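Local coordinates for distal tail protein (Bacillus phage spp1, PDB 2X8K) that assembles as a homohexamer into the 40 Å wide channel at the distal tip of the phage tail and stays tail-bound after DNA ejection, at residues 10-15 with 95-100; 22-27 with 66-71; 159-164 with 243-248. All coordinates share one frame; numbering follows the deposited sequence.

Contact 1 (10-15 with 95-100); sequences FTMMYD and ITFSDE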
loop_
_atom_site.group_PDB
_atom_site.type_symbol
_atom_site.label_atom_id
_atom_site.label_comp_id
_atom_site.label_asym_id
_atom_site.label_seq_id
_atom_site.Cartn_x
_atom_site.Cartn_y
_atom_site.Cartn_z
ATOM N N PHE C 10 0.543 -18.209 -31.576
ATOM C CA PHE C 10 1.957 -18.286 -31.277
ATOM C C PHE C 10 2.296 -19.721 -30.904
ATOM O O PHE C 10 1.785 -20.225 -29.908
ATOM C CB PHE C 10 2.290 -17.328 -30.125
ATOM C CG PHE C 10 3.706 -17.407 -29.641
ATOM C CD1 PHE C 10 4.700 -16.663 -30.243
ATOM C CD2 PHE C 10 4.046 -18.206 -28.562
ATOM C CE1 PHE C 10 6.018 -16.738 -29.799
ATOM C CE2 PHE C 10 5.363 -18.270 -28.105
ATOM C CZ PHE C 10 6.343 -17.537 -28.732
ATOM N N THR C 11 3.152 -20.381 -31.680
ATOM C CA THR C 11 3.538 -21.743 -31.330
ATOM C C THR C 11 4.947 -21.861 -30.760
ATOM O O THR C 11 5.878 -21.170 -31.213
ATOM C CB THR C 11 3.233 -22.749 -32.447
ATOM O OG1 THR C 11 3.908 -22.350 -33.629
ATOM C CG2 THR C 11 1.743 -22.878 -32.726
ATOM N N MET C 12 5.070 -22.738 -29.743
ATOM C CA MET C 12 6.318 -23.110 -29.082
ATOM C C MET C 12 6.536 -24.592 -29.258
ATOM O O MET C 12 5.676 -25.381 -28.857
ATOM C CB MET C 12 6.333 -22.777 -27.593
ATOM C CG MET C 12 7.676 -23.079 -26.995
ATOM S SD MET C 12 7.716 -23.206 -25.210
ATOM C CE MET C 12 9.436 -23.298 -24.947
ATOM N N MET C 13 7.678 -24.974 -29.865
ATOM C CA MET C 13 8.048 -26.379 -30.116
ATOM C C MET C 13 9.154 -26.790 -29.168
ATOM O O MET C 13 10.144 -26.061 -29.014
ATOM C CB MET C 13 8.514 -26.630 -31.552
ATOM C CG MET C 13 7.456 -26.395 -32.600
ATOM S SD MET C 13 6.143 -27.627 -32.674
ATOM C CE MET C 13 6.897 -28.842 -33.630
ATOM N N TYR C 14 8.980 -27.949 -28.531
ATOM C CA TYR C 14 9.958 -28.476 -27.601
ATOM C C TYR C 14 10.157 -29.914 -27.984
ATOM O O TYR C 14 9.222 -30.701 -27.858
ATOM C CB TYR C 14 9.421 -28.336 -26.171
ATOM C CG TYR C 14 10.289 -28.892 -25.069
ATOM C CD1 TYR C 14 11.396 -28.190 -24.605
ATOM C CD2 TYR C 14 9.958 -30.084 -24.430
ATOM C CE1 TYR C 14 12.183 -28.682 -23.561
ATOM C CE2 TYR C 14 10.733 -30.584 -23.376
ATOM C CZ TYR C 14 11.836 -29.870 -22.935
ATOM O OH TYR C 14 12.592 -30.338 -21.888
ATOM N N ASP C 15 11.348 -30.257 -28.509
ATOM C CA ASP C 15 11.688 -31.613 -28.978
ATOM C C ASP C 15 10.715 -32.058 -30.089
ATOM O O ASP C 15 10.235 -33.181 -30.094
ATOM C CB ASP C 15 11.736 -32.627 -27.805
ATOM C CG ASP C 15 12.538 -33.900 -28.080
ATOM O OD1 ASP C 15 12.370 -34.888 -27.316
ATOM O OD2 ASP C 15 13.364 -33.901 -29.043
ATOM N N ILE C 95 14.394 -26.172 -29.130
ATOM C CA ILE C 95 13.292 -25.295 -28.709
ATOM C C ILE C 95 13.108 -24.185 -29.762
ATOM O O ILE C 95 14.105 -23.610 -30.211
ATOM C CB ILE C 95 13.498 -24.726 -27.295
ATOM C CG1 ILE C 95 13.792 -25.854 -26.273
ATOM C CG2 ILE C 95 12.291 -23.881 -26.869
ATOM C CD1 ILE C 95 14.356 -25.382 -24.867
ATOM N N THR C 96 11.848 -23.940 -30.206
ATOM C CA THR C 96 11.544 -22.932 -31.226
ATOM C C THR C 96 10.286 -22.127 -30.914
ATOM O O THR C 96 9.343 -22.652 -30.340
ATOM C CB THR C 96 11.398 -23.532 -32.643
ATOM O OG1 THR C 96 10.063 -23.994 -32.869
ATOM C CG2 THR C 96 12.488 -24.573 -33.029
ATOM N N PHE C 97 10.256 -20.857 -31.357
ATOM C CA PHE C 97 9.106 -19.971 -31.188
ATOM C C PHE C 97 8.716 -19.449 -32.560
ATOM O O PHE C 97 9.606 -19.123 -33.366
ATOM C CB PHE C 97 9.446 -18.805 -30.255
ATOM C CG PHE C 97 9.957 -19.242 -28.915
ATOM C CD1 PHE C 97 11.314 -19.193 -28.626
ATOM C CD2 PHE C 97 9.080 -19.688 -27.931
ATOM C CE1 PHE C 97 11.798 -19.607 -27.388
ATOM C CE2 PHE C 97 9.552 -20.057 -26.671
ATOM C CZ PHE C 97 10.917 -20.020 -26.409
ATOM N N SER C 98 7.383 -19.411 -32.834
ATOM C CA SER C 98 6.834 -18.965 -34.108
ATOM C C SER C 98 7.191 -17.524 -34.440
ATOM O O SER C 98 7.357 -17.211 -35.621
ATOM C CB SER C 98 5.330 -19.186 -34.158
ATOM O OG SER C 98 4.637 -18.330 -33.268
ATOM N N ASP C 99 7.347 -16.644 -33.403
ATOM C CA ASP C 99 7.723 -15.243 -33.633
ATOM C C ASP C 99 9.161 -15.093 -34.105
ATOM O O ASP C 99 9.524 -14.063 -34.666
ATOM C CB ASP C 99 7.410 -14.328 -32.448
ATOM C CG ASP C 99 8.169 -14.588 -31.173
ATOM O OD1 ASP C 99 8.952 -15.588 -31.128
ATOM O OD2 ASP C 99 7.942 -13.830 -30.181
ATOM N N GLU C 100 9.974 -16.121 -33.913
ATOM C CA GLU C 100 11.323 -16.051 -34.409
ATOM C C GLU C 100 11.734 -17.236 -35.259
ATOM O O GLU C 100 12.390 -18.170 -34.780
ATOM C CB GLU C 100 12.346 -15.554 -33.382
ATOM C CG GLU C 100 12.647 -16.497 -32.251
ATOM C CD GLU C 100 13.629 -15.903 -31.277
ATOM O OE1 GLU C 100 14.587 -15.241 -31.734
ATOM O OE2 GLU C 100 13.439 -16.095 -30.055
#

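Contact 2 (22-27 with 66-71); sequences YFLVQE and IVFGDG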
loop_
_atom_site.group_PDB
_atom_site.type_symbol
_atom_site.label_atom_id
_atom_site.label_comp_id
_atom_site.label_asym_id
_atom_site.label_seq_id
_atom_site.Cartn_x
_atom_site.Cartn_y
_atom_site.Cartn_z
ATOM N N TYR C 22 -1.238 -27.464 -25.515
ATOM C CA TYR C 22 -1.529 -27.751 -24.115
ATOM C C TYR C 22 -1.675 -26.484 -23.274
ATOM O O TYR C 22 -2.396 -26.483 -22.282
ATOM C CB TYR C 22 -0.486 -28.737 -23.556
ATOM C CG TYR C 22 -0.338 -29.971 -24.429
ATOM C CD1 TYR C 22 0.457 -29.947 -25.575
ATOM C CD2 TYR C 22 -1.057 -31.131 -24.162
ATOM C CE1 TYR C 22 0.531 -31.047 -26.432
ATOM C CE2 TYR C 22 -0.972 -32.251 -24.997
ATOM C CZ TYR C 22 -0.169 -32.204 -26.132
ATOM O OH TYR C 22 -0.056 -33.294 -26.980
ATOM N N PHE C 23 -1.057 -25.399 -23.693
ATOM C CA PHE C 23 -1.168 -24.125 -23.008
ATOM C C PHE C 23 -1.099 -22.943 -23.979
ATOM O O PHE C 23 -0.722 -23.101 -25.131
ATOM C CB PHE C 23 -0.140 -23.985 -21.879
ATOM C CG PHE C 23 1.300 -24.112 -22.316
ATOM C CD1 PHE C 23 2.027 -25.255 -22.033
ATOM C CD2 PHE C 23 1.918 -23.105 -23.056
ATOM C CE1 PHE C 23 3.346 -25.382 -22.469
ATOM C CE2 PHE C 23 3.243 -23.229 -23.466
ATOM C CZ PHE C 23 3.953 -24.358 -23.159
ATOM N N LEU C 24 -1.454 -21.766 -23.488
ATOM C CA LEU C 24 -1.540 -20.500 -24.191
ATOM C C LEU C 24 -0.439 -19.587 -23.672
ATOM O O LEU C 24 -0.334 -19.381 -22.469
ATOM C CB LEU C 24 -2.926 -19.920 -23.854
ATOM C CG LEU C 24 -3.626 -19.051 -24.886
ATOM C CD1 LEU C 24 -3.300 -17.609 -24.690
ATOM C CD2 LEU C 24 -3.396 -19.539 -26.322
ATOM N N VAL C 25 0.402 -19.058 -24.556
ATOM C CA VAL C 25 1.549 -18.240 -24.145
ATOM C C VAL C 25 1.261 -16.756 -24.003
ATOM O O VAL C 25 0.991 -16.089 -25.001
ATOM C CB VAL C 25 2.792 -18.515 -25.015
ATOM C CG1 VAL C 25 3.960 -17.668 -24.568
ATOM C CG2 VAL C 25 3.163 -19.979 -24.965
ATOM N N GLN C 26 1.359 -16.238 -22.759
ATOM C CA GLN C 26 1.213 -14.823 -22.403
ATOM C C GLN C 26 2.449 -14.091 -22.877
ATOM O O GLN C 26 2.326 -13.145 -23.650
ATOM C CB GLN C 26 1.156 -14.641 -20.891
ATOM C CG GLN C 26 -0.162 -14.930 -20.219
ATOM C CD GLN C 26 -0.346 -14.029 -19.012
ATOM O OE1 GLN C 26 0.099 -12.878 -19.001
ATOM N NE2 GLN C 26 -1.073 -14.505 -17.988
ATOM N N GLU C 27 3.647 -14.506 -22.393
ATOM C CA GLU C 27 4.920 -13.893 -22.759
ATOM C C GLU C 27 6.092 -14.809 -22.559
ATOM O O GLU C 27 6.011 -15.724 -21.751
ATOM C CB GLU C 27 5.148 -12.539 -22.064
ATOM C CG GLU C 27 5.220 -12.566 -20.551
ATOM C CD GLU C 27 6.013 -11.428 -19.932
ATOM O OE1 GLU C 27 5.844 -10.265 -20.373
ATOM O OE2 GLU C 27 6.780 -11.694 -18.977
ATOM N N ILE C 66 -0.868 -20.055 -19.898
ATOM C CA ILE C 66 -2.172 -20.332 -19.337
ATOM C C ILE C 66 -2.524 -21.715 -19.822
ATOM O O ILE C 66 -2.618 -21.946 -21.021
ATOM C CB ILE C 66 -3.239 -19.272 -19.713
ATOM C CG1 ILE C 66 -3.023 -18.016 -18.888
ATOM C CG2 ILE C 66 -4.648 -19.808 -19.489
ATOM C CD1 ILE C 66 -3.600 -16.851 -19.476
ATOM N N VAL C 67 -2.689 -22.642 -18.888
ATOM C CA VAL C 67 -3.042 -24.012 -19.217
ATOM C C VAL C 67 -4.531 -24.011 -19.455
ATOM O O VAL C 67 -5.284 -23.834 -18.503
ATOM C CB VAL C 67 -2.624 -25.014 -18.119
ATOM C CG1 VAL C 67 -2.971 -26.432 -18.543
ATOM C CG2 VAL C 67 -1.134 -24.894 -17.798
ATOM N N PHE C 68 -4.962 -24.128 -20.729
ATOM C CA PHE C 68 -6.395 -24.109 -21.026
ATOM C C PHE C 68 -7.050 -25.393 -20.614
ATOM O O PHE C 68 -6.641 -26.463 -21.067
ATOM C CB PHE C 68 -6.734 -23.739 -22.480
ATOM C CG PHE C 68 -5.726 -24.031 -23.562
ATOM C CD1 PHE C 68 -5.489 -25.335 -23.978
ATOM C CD2 PHE C 68 -5.108 -22.994 -24.254
ATOM C CE1 PHE C 68 -4.603 -25.599 -25.028
ATOM C CE2 PHE C 68 -4.229 -23.258 -25.302
ATOM C CZ PHE C 68 -3.974 -24.560 -25.676
ATOM N N GLY C 69 -8.003 -25.263 -19.697
ATOM C CA GLY C 69 -8.777 -26.370 -19.156
ATOM C C GLY C 69 -9.735 -26.983 -20.164
ATOM O O GLY C 69 -10.206 -26.298 -21.079
ATOM N N ASP C 70 -10.022 -28.286 -19.992
ATOM C CA ASP C 70 -10.907 -29.075 -20.853
ATOM C C ASP C 70 -12.301 -29.174 -20.211
ATOM O O ASP C 70 -12.998 -30.188 -20.343
ATOM C CB ASP C 70 -10.284 -30.475 -21.075
ATOM C CG ASP C 70 -10.609 -31.107 -22.416
ATOM O OD1 ASP C 70 -11.691 -31.744 -22.533
ATOM O OD2 ASP C 70 -9.768 -31.002 -23.339
ATOM N N GLY C 71 -12.691 -28.117 -19.510
ATOM C CA GLY C 71 -13.958 -28.085 -18.796
ATOM C C GLY C 71 -13.899 -28.877 -17.502
ATOM O O GLY C 71 -13.930 -28.280 -16.416
#

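Contact 3 (159-164 with 243-248); sequences TNPTIR and STIVFT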
loop_
_atom_site.group_PDB
_atom_site.type_symbol
_atom_site.label_atom_id
_atom_site.label_comp_id
_atom_site.label_asym_id
_atom_site.label_seq_id
_atom_site.Cartn_x
_atom_site.Cartn_y
_atom_site.Cartn_z
ATOM N N THR C 159 31.334 -18.664 -35.193
ATOM C CA THR C 159 30.934 -20.028 -35.553
ATOM C C THR C 159 32.154 -20.904 -35.815
ATOM O O THR C 159 33.213 -20.401 -36.178
ATOM C CB THR C 159 29.856 -20.048 -36.670
ATOM O OG1 THR C 159 29.350 -21.368 -36.857
ATOM C CG2 THR C 159 30.364 -19.526 -38.005
ATOM N N ASN C 160 32.005 -22.209 -35.555
ATOM C CA ASN C 160 33.000 -23.259 -35.745
ATOM C C ASN C 160 32.483 -24.040 -36.953
ATOM O O ASN C 160 31.464 -24.741 -36.870
ATOM C CB ASN C 160 33.132 -24.118 -34.489
ATOM C CG ASN C 160 33.217 -23.299 -33.224
ATOM O OD1 ASN C 160 34.243 -22.660 -32.944
ATOM N ND2 ASN C 160 32.109 -23.241 -32.476
ATOM N N PRO C 161 33.117 -23.817 -38.126
ATOM C CA PRO C 161 32.587 -24.409 -39.364
ATOM C C PRO C 161 32.846 -25.887 -39.583
ATOM O O PRO C 161 33.348 -26.582 -38.702
ATOM C CB PRO C 161 33.200 -23.538 -40.456
ATOM C CG PRO C 161 34.501 -23.079 -39.877
ATOM C CD PRO C 161 34.300 -22.964 -38.390
ATOM N N THR C 162 32.471 -26.364 -40.772
ATOM C CA THR C 162 32.651 -27.747 -41.199
ATOM C C THR C 162 33.163 -27.728 -42.629
ATOM O O THR C 162 32.531 -27.117 -43.495
ATOM C CB THR C 162 31.360 -28.557 -40.978
ATOM O OG1 THR C 162 31.077 -28.566 -39.579
ATOM C CG2 THR C 162 31.460 -29.980 -41.471
ATOM N N ILE C 163 34.327 -28.376 -42.859
ATOM C CA ILE C 163 34.975 -28.471 -44.177
ATOM C C ILE C 163 34.726 -29.841 -44.796
ATOM O O ILE C 163 35.026 -30.856 -44.172
ATOM C CB ILE C 163 36.483 -28.064 -44.206
ATOM C CG1 ILE C 163 36.819 -26.889 -43.247
ATOM C CG2 ILE C 163 36.890 -27.705 -45.624
ATOM C CD1 ILE C 163 37.410 -27.283 -41.872
ATOM N N ARG C 164 34.170 -29.847 -46.028
ATOM C CA ARG C 164 33.802 -31.011 -46.835
ATOM C C ARG C 164 34.491 -30.968 -48.221
ATOM O O ARG C 164 34.227 -30.053 -48.998
ATOM C CB ARG C 164 32.269 -31.048 -46.987
ATOM C CG ARG C 164 31.722 -32.251 -47.751
ATOM C CD ARG C 164 30.203 -32.233 -47.826
ATOM N NE ARG C 164 29.567 -32.574 -46.547
ATOM C CZ ARG C 164 28.650 -33.526 -46.389
ATOM N NH1 ARG C 164 28.234 -34.236 -47.431
ATOM N NH2 ARG C 164 28.133 -33.762 -45.192
ATOM N N SER C 243 37.193 -27.439 -52.142
ATOM C CA SER C 243 36.464 -27.828 -50.939
ATOM C C SER C 243 35.144 -27.105 -50.861
ATOM O O SER C 243 34.766 -26.342 -51.757
ATOM C CB SER C 243 37.259 -27.587 -49.655
ATOM O OG SER C 243 38.513 -28.251 -49.675
ATOM N N THR C 244 34.433 -27.383 -49.779
ATOM C CA THR C 244 33.166 -26.782 -49.426
ATOM C C THR C 244 33.205 -26.541 -47.935
ATOM O O THR C 244 33.655 -27.411 -47.179
ATOM C CB THR C 244 31.968 -27.594 -50.007
ATOM O OG1 THR C 244 31.189 -26.730 -50.834
ATOM C CG2 THR C 244 31.055 -28.216 -48.950
ATOM N N ILE C 245 32.845 -25.329 -47.526
ATOM C CA ILE C 245 32.739 -24.984 -46.115
ATOM C C ILE C 245 31.266 -24.746 -45.807
ATOM O O ILE C 245 30.548 -24.077 -46.573
ATOM C CB ILE C 245 33.685 -23.854 -45.635
ATOM C CG1 ILE C 245 33.698 -23.764 -44.108
ATOM C CG2 ILE C 245 33.350 -22.490 -46.277
ATOM C CD1 ILE C 245 35.015 -23.651 -43.549
ATOM N N VAL C 246 30.809 -25.391 -44.730
ATOM C CA VAL C 246 29.451 -25.278 -44.210
ATOM C C VAL C 246 29.559 -24.849 -42.760
ATOM O O VAL C 246 30.220 -25.497 -41.943
ATOM C CB VAL C 246 28.583 -26.557 -44.364
ATOM C CG1 VAL C 246 27.113 -26.262 -44.021
ATOM C CG2 VAL C 246 28.712 -27.167 -45.759
ATOM N N PHE C 247 28.957 -23.717 -42.468
ATOM C CA PHE C 247 28.874 -23.127 -41.135
ATOM C C PHE C 247 27.408 -22.900 -40.862
ATOM O O PHE C 247 26.593 -22.784 -41.789
ATOM C CB PHE C 247 29.649 -21.790 -41.044
ATOM C CG PHE C 247 29.074 -20.623 -41.827
ATOM C CD1 PHE C 247 29.491 -20.361 -43.119
ATOM C CD2 PHE C 247 28.121 -19.782 -41.260
ATOM C CE1 PHE C 247 28.959 -19.291 -43.833
ATOM C CE2 PHE C 247 27.575 -18.719 -41.982
ATOM C CZ PHE C 247 28.008 -18.476 -43.255
ATOM N N THR C 248 27.074 -22.774 -39.585
ATOM C CA THR C 248 25.712 -22.452 -39.224
ATOM C C THR C 248 25.674 -21.100 -38.529
ATOM O O THR C 248 26.420 -20.891 -37.566
ATOM C CB THR C 248 25.018 -23.615 -38.552
ATOM O OG1 THR C 248 23.739 -23.166 -38.109
ATOM C CG2 THR C 248 25.831 -24.218 -37.398
#

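Contact 1 (10-15 with 95-100)
Thr11 and Ser98 meet twice where strand 12-14 begins and strand 93-97 ends. Thr11 N donates to Ser98 OG at 3.0 Å, and Ser98 N returns a bond to Thr11 O, approaching almost along the C=O axis. Ser98 can reach back because its OG stands between its own N and carbonyl carbon (chi1 69°), so a hydroxyl takes over the acceptor role of a backbone carbonyl just as the chain enters the type I turn 97-100. Further along, Met13 and Thr96 form an antiparallel hydrogen-bonded pair; Met13 N lies 2.9 Å from Thr96 O.

On the face carrying Met12, Tyr14, Ile95 and Phe97, the extended Met12 chain runs beside the Phe97 ring. Its CG sits 3.6 Å from Phe97 CE2, SD makes an oblique Met-aromatic contact, and CE reaches Ile95 CG2. Phe10, with CG anti to its N (chi1 175°), leans its CZ against Phe97 CD2 at 3.6 Å and turns its edge to the Asp99 side chain, whose OD2 is salt-bridged to Arg31. Arg31 also makes a cation-pi contact with Phe97. Backbone bonds hold the strands together, Ser98 OG ties the turn to Thr11, and Met12, Tyr14, Ile95 and Phe97 pack the buried face, Phe10 flanking Phe97.

Contact 2 (22-27 with 66-71)
Strand 23-29 is an outermost strand, within the chain, of the seven-stranded antiparallel sheet of the N-terminal domain, and it pairs with strand 59-67. The pairing rests on one hydrogen-bonded pair, Leu24 with Ile66. Leu24 N donates to Ile66 O at 2.7 Å from above the carbonyl plane, whereas Ile66 N meets Leu24 O, also at 2.7 Å, in the plane of the Leu24 carbonyl.

After Val67, Phe68 folds its ring back over the neighbouring strand, its chi1 of 27° lying away from the usual staggered positions. The ring lies against backbone more than side chain: Phe23 N and CA sit over one face, Phe68 CE2 comes 3.4 Å from Phe23 C, and Phe68 CE1 is 3.5 Å from Tyr22 C. Leu24 crosses Phe68 at about a right angle, its CB 3.8 Å from Phe68 CD2 and its CD2 in plane at the ring edge. A broad, flat phenylalanine suits this place, since it can lie over the peptides of Tyr22 and Phe23.

Both segments belong to the RIFT-related region. A classic beta bulge follows, in which Gln26 and Glu27 both face Asp64 as the chain turns a corner. Beta-branched Ile66 crosses Gln26 obliquely, its CD1 4.0 Å from Gln26 CG, and Phe121 of a neighbouring subunit packs on Leu24, Gln26 and Ile66. On the other face, Phe23 rests on Leu126 and Val67 on Val124.

Contact 3 (159-164 with 243-248)
Ile245 is the side chain to follow through this pair of antiparallel strands. Its CB lies 4.1 Å from Thr162 O. CG1, anti to the backbone N (chi1 -169°), leans toward the partner strand and comes 3.7 Å from Pro161 CB. The tip, CD1, then settles between two residues, 3.6 Å from Pro161 CB and 3.7 Å from Ile163 CG1, so a single methyl joins the proline before the strand to the isoleucine within it. Pro161 suits the first position because it offers a rigid apolar ring; its CB also touches Phe247 CB. The branched Ile163 adds its CG2 against Ser243 CB, and its side chain meets Tyr174 and Met176 of strand 174-180 in another sheet.

The backbone bonds beneath are uneven. Val246 N donates to Thr162 O nearly straight (176°), and Arg164 N, also nearly straight (179°), reaches Thr244 O at 2.7 Å. The bond from Thr162 N to Val246 O is bent, and that from Thr244 N to Arg164 O is weak. On the face opposite Ile245, Thr162, Arg164, Thr244 and Val246 line up; Arg164 lays its CB against Thr244 CG2, 3.7 Å away, before its long chain carries the charge away. Before the strand, Thr159 OG1, anti to its N, donates to Thr248 O from above the carbonyl plane.

One face of these inner strands is therefore apolar, consistent with the two sheets packing through it, while the other mixes threonines, valine and arginine and is partly exposed, at Arg164 exposed.

Contacts 1 and 2 hold two places in one seven-stranded sheet, whereas contact 3 joins neighbouring strands of a separate five-stranded sheet in the C-terminal region, across the chain's centre from both. Contact 2 is nested within the loop closed by contact 1, and the two touch where Phe10 CD2 meets Val25 CB at 3.8 Å. All three are partly buried. Contact 3 has the largest share of buried residues and meets no other subunit; contacts 1 and 2 both border neighbouring copies, through polar residues of a turn in the first and largely apolar residues, Leu24 and Ile66 with Gln26, in the second. Rings pack on side chains in contact 1 and on backbone in contact 2; aliphatic branches, proline and threonines carry contact 3.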